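Local coordinates for protein carboxylesterase YbfK (Bacillus subtilis, PDB 4CCY) that hydrolyses carboxylic esters to an alcohol and a carboxylate, as a carboxylesterase of the alpha/beta hydrolase superfamily, at residues A[42-47]-A[108-113]; A[102-107]-A[135-140]. All coordinates share one frame; numbering follows the deposited sequence.

In the fold
Both contacts use helix 104-118 of the alpha/beta hydrolase fold, and both are buried, their centres about 12 Å apart and each about 13 Å from the centre of the chain. Contact 1 joins the helix to strand 42-49 of the main sheet; contact 2 joins its first turn to the neighbouring helix 130-141. The chemistry differs accordingly. In 42-47/108-113 one side chain donates to another, indole to hydroxyl, whereas in 102-107/135-140 a side-chain amide reaches a backbone carbonyl and a water extends the link to an arginine. The two adjoin directly: Met111 CG lies 3.7 Å from Phe138 CE1, carbon against carbon.

Contact 1 (A[42-47]-A[108-113]); sequences GKTHII and AEWMKD
Thr44 and Trp110 carry nearly all of this contact, a strand-to-helix link in the alpha/beta hydrolase fold between an antiparallel strand of the main sheet and helix 104-118, which packs on that sheet. With 91 Å² buried in total, it is a small meeting of two buried side chains.

The polar part is a single hydrogen bond from Trp110 NE1 to Thr44 OG1, 3.0 Å long. Its N-H...O angle of 174° makes it nearly straight, and the hydroxyl lies only 2° out of the indole plane, so the ring is met at its edge. Thr44 OG1 in turn donates to Gly42 O, two residues back in its own segment, at 3.3 Å. Here OG1 stands above the carbonyl plane and not on a lone pair. Thr44 OG1 thus accepts from the helix and donates to the Gly42 carbonyl, which accounts for its proton and probably fixes its rotation.

The apolar part belongs to the other branch of the threonine. Thr44 CG2 is anti to the backbone N, while OG1 stands beside that N (chi1 -65°), and this sets the methyl of Thr44, CG2, 3.8 Å from Trp110 CZ2 as the hydroxyl faces NE1. Val86 of strand 82-86 touches both Thr44 and Trp110, as does Thr39, so the pair also packs on strand 82-86 and on the loop that leads into its own strand.

Charged groups of the helix look to the same loop: Glu109 OE1 and Asp113 OD1 both form salt bridges with Arg40 NH2.

One indole face is met from within the helix, where Met111 CE lies 3.6 Å above the ring plane of Trp110, displaced toward the rim.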
loop_
_atom_site.group_PDB
_atom_site.type_symbol
_atom_site.label_atom_id
_atom_site.label_comp_id
_atom_site.label_asym_id
_atom_site.label_seq_id
_atom_site.Cartn_x
_atom_site.Cartn_y
_atom_site.Cartn_z
ATOM N N GLY A 42 2.454 -13.262 -12.242
ATOM C CA GLY A 42 3.125 -14.135 -11.281
ATOM C C GLY A 42 2.337 -14.507 -10.035
ATOM O O GLY A 42 1.290 -13.906 -9.724
ATOM N N LYS A 43 2.872 -15.489 -9.310
ATOM C CA LYS A 43 2.317 -15.964 -8.047
ATOM C C LYS A 43 2.361 -14.845 -7.007
ATOM O O LYS A 43 3.431 -14.333 -6.674
ATOM C CB LYS A 43 3.115 -17.173 -7.547
ATOM C CG LYS A 43 2.554 -18.531 -7.960
ATOM C CD LYS A 43 3.446 -19.694 -7.506
ATOM C CE LYS A 43 3.709 -19.720 -6.000
ATOM N NZ LYS A 43 4.573 -20.851 -5.532
ATOM N N THR A 44 1.186 -14.469 -6.506
ATOM C CA THR A 44 1.032 -13.301 -5.634
ATOM C C THR A 44 0.715 -13.793 -4.234
ATOM O O THR A 44 -0.227 -14.577 -4.050
ATOM C CB THR A 44 -0.103 -12.382 -6.151
ATOM O OG1 THR A 44 0.274 -11.845 -7.417
ATOM C CG2 THR A 44 -0.406 -11.233 -5.172
ATOM N N HIS A 45 1.502 -13.331 -3.259
ATOM C CA HIS A 45 1.363 -13.772 -1.867
ATOM C C HIS A 45 0.236 -13.065 -1.173
ATOM O O HIS A 45 0.085 -11.841 -1.308
ATOM C CB HIS A 45 2.672 -13.588 -1.105
ATOM C CG HIS A 45 2.713 -14.289 0.239
ATOM N ND1 HIS A 45 2.421 -13.660 1.394
ATOM C CD2 HIS A 45 3.047 -15.597 0.581
ATOM C CE1 HIS A 45 2.558 -14.519 2.421
ATOM N NE2 HIS A 45 2.946 -15.700 1.926
ATOM N N ILE A 46 -0.578 -13.846 -0.452
ATOM C CA ILE A 46 -1.717 -13.329 0.325
ATOM C C ILE A 46 -1.608 -13.766 1.786
ATOM O O ILE A 46 -1.321 -14.929 2.063
ATOM C CB ILE A 46 -3.069 -13.883 -0.207
ATOM C CG1 ILE A 46 -3.156 -13.841 -1.744
ATOM C CG2 ILE A 46 -4.259 -13.231 0.508
ATOM C CD1 ILE A 46 -3.304 -12.473 -2.368
ATOM N N ILE A 47 -1.850 -12.842 2.717
ATOM C CA ILE A 47 -2.107 -13.213 4.097
ATOM C C ILE A 47 -3.572 -12.899 4.413
ATOM O O ILE A 47 -3.961 -11.743 4.386
ATOM C CB ILE A 47 -1.174 -12.497 5.087
ATOM C CG1 ILE A 47 0.293 -12.811 4.755
ATOM C CG2 ILE A 47 -1.510 -12.912 6.515
ATOM C CD1 ILE A 47 1.318 -12.034 5.559
ATOM N N ALA A 108 -4.021 -2.749 -12.922
ATOM C CA ALA A 108 -5.434 -3.087 -12.742
ATOM C C ALA A 108 -5.744 -4.514 -13.200
ATOM O O ALA A 108 -6.560 -5.194 -12.585
ATOM C CB ALA A 108 -6.333 -2.071 -13.433
ATOM N N GLU A 109 -5.077 -4.975 -14.254
ATOM C CA GLU A 109 -5.233 -6.375 -14.683
ATOM C C GLU A 109 -4.698 -7.358 -13.640
ATOM O O GLU A 109 -5.338 -8.375 -13.360
ATOM C CB GLU A 109 -4.629 -6.630 -16.078
ATOM C CG GLU A 109 -5.415 -5.990 -17.225
ATOM C CD GLU A 109 -6.856 -6.492 -17.309
ATOM O OE1 GLU A 109 -7.064 -7.720 -17.352
ATOM O OE2 GLU A 109 -7.800 -5.664 -17.335
ATOM N N TRP A 110 -3.540 -7.039 -13.058
ATOM C CA TRP A 110 -2.979 -7.811 -11.946
ATOM C C TRP A 110 -3.992 -7.965 -10.826
ATOM O O TRP A 110 -4.227 -9.068 -10.357
ATOM C CB TRP A 110 -1.699 -7.150 -11.411
ATOM C CG TRP A 110 -1.222 -7.734 -10.093
ATOM C CD1 TRP A 110 -0.865 -9.052 -9.829
ATOM C CD2 TRP A 110 -1.056 -7.035 -8.815
ATOM N NE1 TRP A 110 -0.482 -9.209 -8.518
ATOM C CE2 TRP A 110 -0.590 -8.041 -7.851
ATOM C CE3 TRP A 110 -1.233 -5.725 -8.387
ATOM C CZ2 TRP A 110 -0.310 -7.720 -6.520
ATOM C CZ3 TRP A 110 -0.969 -5.420 -7.039
ATOM C CH2 TRP A 110 -0.517 -6.395 -6.132
ATOM N N MET A 111 -4.611 -6.855 -10.413
ATOM C CA MET A 111 -5.580 -6.880 -9.313
ATOM C C MET A 111 -6.860 -7.637 -9.649
ATOM O O MET A 111 -7.419 -8.296 -8.771
ATOM C CB MET A 111 -5.893 -5.467 -8.798
ATOM C CG MET A 111 -6.721 -5.397 -7.503
ATOM S SD MET A 111 -6.145 -6.354 -6.054
ATOM C CE MET A 111 -4.384 -5.989 -6.031
ATOM N N LYS A 112 -7.330 -7.535 -10.900
ATOM C CA LYS A 112 -8.469 -8.345 -11.356
ATOM C C LYS A 112 -8.181 -9.840 -11.221
ATOM O O LYS A 112 -9.037 -10.585 -10.755
ATOM C CB LYS A 112 -8.872 -8.021 -12.801
ATOM C CG LYS A 112 -9.650 -6.731 -12.970
ATOM C CD LYS A 112 -10.176 -6.619 -14.397
ATOM C CE LYS A 112 -10.406 -5.166 -14.770
ATOM N NZ LYS A 112 -10.880 -5.069 -16.177
ATOM N N ASP A 113 -6.975 -10.263 -11.607
ATOM C CA ASP A 113 -6.547 -11.665 -11.445
ATOM C C ASP A 113 -6.535 -12.078 -9.969
ATOM O O ASP A 113 -6.934 -13.189 -9.627
ATOM C CB ASP A 113 -5.134 -11.887 -12.004
ATOM C CG ASP A 113 -5.066 -11.875 -13.520
ATOM O OD1 ASP A 113 -6.105 -11.742 -14.201
ATOM O OD2 ASP A 113 -3.927 -12.002 -14.038
#

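Contact 2 (A[102-107]-A[135-140]); sequences ETRADF and IVNFLL
Arg104 and Asn137 cross at about a right angle, with guanidinium and amide planes 87° apart, where two helices of the alpha/beta hydrolase fold meet: the first turn of helix 104-118 and helix 130-141, which follows directly on Ser129, probably the charge-relay serine. The contact itself lies away from the active site. Its nearest CA atoms are those of Arg104 and Asn137, 6.9 Å apart.

Asn137 extends with CG anti to its backbone N (chi1 -174°), which carries the amide across to the other helix. Asn137 ND2 donates to Arg104 O at 2.8 Å, the acceptor tilted slightly from the amide plane. Asn137 OD1 rests 3.3 Å from Arg104 CB and accepts from a water that in turn accepts from Arg104 NE, in the guanidinium plane; Arg141 NE also donates to OD1. A leucine in place of Asn137 would probably leave Arg104 O without this donor and the water without its acceptor. Beyond NE, the arginine is held by Gly219 O at NH1 and by a cation-pi contact with Tyr222.

Phe107 presents CB to the amide, 3.8 Å from Asn137 ND2. Thr103 and Asp106 form a capping box that begins the helix.

Both ends of the amide are engaged: ND2 gives a donor from the other helix to a backbone carbonyl of the first turn, and OD1 gathers N-H groups of two arginines, one directly and one through water.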
loop_
_atom_site.group_PDB
_atom_site.type_symbol
_atom_site.label_atom_id
_atom_site.label_comp_id
_atom_site.label_asym_id
_atom_site.label_seq_id
_atom_site.Cartn_x
_atom_site.Cartn_y
_atom_site.Cartn_z
ATOM N N GLU A 102 4.006 -3.341 -15.780
ATOM C CA GLU A 102 4.655 -2.103 -16.264
ATOM C C GLU A 102 3.798 -0.848 -16.397
ATOM O O GLU A 102 4.260 0.257 -16.110
ATOM C CB GLU A 102 5.365 -2.344 -17.595
ATOM C CG GLU A 102 6.606 -3.212 -17.465
ATOM C CD GLU A 102 7.361 -3.358 -18.763
ATOM O OE1 GLU A 102 6.720 -3.569 -19.818
ATOM O OE2 GLU A 102 8.607 -3.279 -18.715
ATOM N N THR A 103 2.570 -1.008 -16.875
ATOM C CA THR A 103 1.715 0.138 -17.170
ATOM C C THR A 103 0.586 0.167 -16.148
ATOM O O THR A 103 0.348 -0.828 -15.461
ATOM C CB THR A 103 1.086 0.001 -18.557
ATOM O OG1 THR A 103 0.294 -1.188 -18.570
ATOM C CG2 THR A 103 2.167 -0.075 -19.651
ATOM N N ARG A 104 -0.121 1.291 -16.057
ATOM C CA ARG A 104 -1.276 1.379 -15.146
ATOM C C ARG A 104 -2.401 0.404 -15.521
ATOM O O ARG A 104 -3.148 -0.058 -14.644
ATOM C CB ARG A 104 -1.767 2.833 -14.996
ATOM C CG ARG A 104 -0.701 3.734 -14.372
ATOM C CD ARG A 104 -1.150 5.171 -14.098
ATOM N NE ARG A 104 -1.450 5.958 -15.300
ATOM C CZ ARG A 104 -0.543 6.567 -16.066
ATOM N NH1 ARG A 104 0.758 6.489 -15.794
ATOM N NH2 ARG A 104 -0.944 7.266 -17.117
ATOM N N ALA A 105 -2.505 0.083 -16.813
ATOM C CA ALA A 105 -3.425 -0.957 -17.285
ATOM C C ALA A 105 -3.020 -2.323 -16.712
ATOM O O ALA A 105 -3.865 -3.048 -16.186
ATOM C CB ALA A 105 -3.479 -0.986 -18.810
ATOM N N ASP A 106 -1.728 -2.655 -16.785
ATOM C CA ASP A 106 -1.187 -3.860 -16.139
ATOM C C ASP A 106 -1.559 -3.960 -14.654
ATOM O O ASP A 106 -2.013 -5.017 -14.200
ATOM C CB ASP A 106 0.342 -3.907 -16.251
ATOM C CG ASP A 106 0.836 -4.136 -17.674
ATOM O OD1 ASP A 106 0.061 -4.560 -18.551
ATOM O OD2 ASP A 106 2.031 -3.889 -17.895
ATOM N N PHE A 107 -1.367 -2.867 -13.903
ATOM C CA PHE A 107 -1.637 -2.874 -12.463
ATOM C C PHE A 107 -3.065 -3.325 -12.190
ATOM O O PHE A 107 -3.292 -4.154 -11.314
ATOM C CB PHE A 107 -1.410 -1.491 -11.796
ATOM C CG PHE A 107 -0.045 -0.896 -12.033
ATOM C CD1 PHE A 107 1.069 -1.704 -12.317
ATOM C CD2 PHE A 107 0.136 0.482 -11.953
ATOM C CE1 PHE A 107 2.321 -1.136 -12.547
ATOM C CE2 PHE A 107 1.376 1.047 -12.169
ATOM C CZ PHE A 107 2.470 0.244 -12.463
ATOM N N ILE A 135 -4.767 1.570 -5.549
ATOM C CA ILE A 135 -6.201 1.609 -5.287
ATOM C C ILE A 135 -6.904 2.693 -6.093
ATOM O O ILE A 135 -7.967 2.430 -6.654
ATOM C CB ILE A 135 -6.514 1.676 -3.777
ATOM C CG1 ILE A 135 -6.204 0.317 -3.150
ATOM C CG2 ILE A 135 -7.976 2.019 -3.516
ATOM C CD1 ILE A 135 -5.895 0.364 -1.685
ATOM N N VAL A 136 -6.314 3.881 -6.184
ATOM C CA VAL A 136 -6.896 4.949 -6.997
ATOM C C VAL A 136 -6.969 4.497 -8.453
ATOM O O VAL A 136 -8.007 4.651 -9.104
ATOM C CB VAL A 136 -6.118 6.269 -6.887
ATOM C CG1 VAL A 136 -6.770 7.350 -7.744
ATOM C CG2 VAL A 136 -6.034 6.713 -5.431
ATOM N N ASN A 137 -5.882 3.914 -8.952
ATOM C CA ASN A 137 -5.851 3.367 -10.311
ATOM C C ASN A 137 -6.904 2.272 -10.535
ATOM O O ASN A 137 -7.600 2.265 -11.559
ATOM C CB ASN A 137 -4.453 2.830 -10.647
ATOM C CG ASN A 137 -4.340 2.379 -12.090
ATOM O OD1 ASN A 137 -4.403 3.203 -13.009
ATOM N ND2 ASN A 137 -4.170 1.065 -12.302
ATOM N N PHE A 138 -7.015 1.357 -9.567
ATOM C CA PHE A 138 -8.017 0.279 -9.623
ATOM C C PHE A 138 -9.473 0.769 -9.624
ATOM O O PHE A 138 -10.267 0.337 -10.458
ATOM C CB PHE A 138 -7.782 -0.771 -8.505
ATOM C CG PHE A 138 -8.595 -2.034 -8.686
ATOM C CD1 PHE A 138 -8.353 -2.879 -9.756
ATOM C CD2 PHE A 138 -9.625 -2.358 -7.795
ATOM C CE1 PHE A 138 -9.109 -4.036 -9.940
ATOM C CE2 PHE A 138 -10.380 -3.509 -7.967
ATOM C CZ PHE A 138 -10.118 -4.354 -9.039
ATOM N N LEU A 139 -9.833 1.666 -8.707
ATOM C CA LEU A 139 -11.215 2.150 -8.640
ATOM C C LEU A 139 -11.604 2.952 -9.898
ATOM O O LEU A 139 -12.781 2.993 -10.264
ATOM C CB LEU A 139 -11.478 2.953 -7.353
ATOM C CG LEU A 139 -10.687 4.245 -7.128
ATOM C CD1 LEU A 139 -11.348 5.427 -7.815
ATOM C CD2 LEU A 139 -10.510 4.507 -5.641
ATOM N N LEU A 140 -10.620 3.575 -10.555
ATOM C CA LEU A 140 -10.849 4.260 -11.829
ATOM C C LEU A 140 -11.054 3.276 -12.972
ATOM O O LEU A 140 -11.933 3.464 -13.810
ATOM C CB LEU A 140 -9.680 5.184 -12.180
ATOM C CG LEU A 140 -9.545 6.541 -11.489
ATOM C CD1 LEU A 140 -8.176 7.137 -11.788
ATOM C CD2 LEU A 140 -10.644 7.496 -11.937
HETATM O O HOH W 1 -4.499 5.461 -14.659
#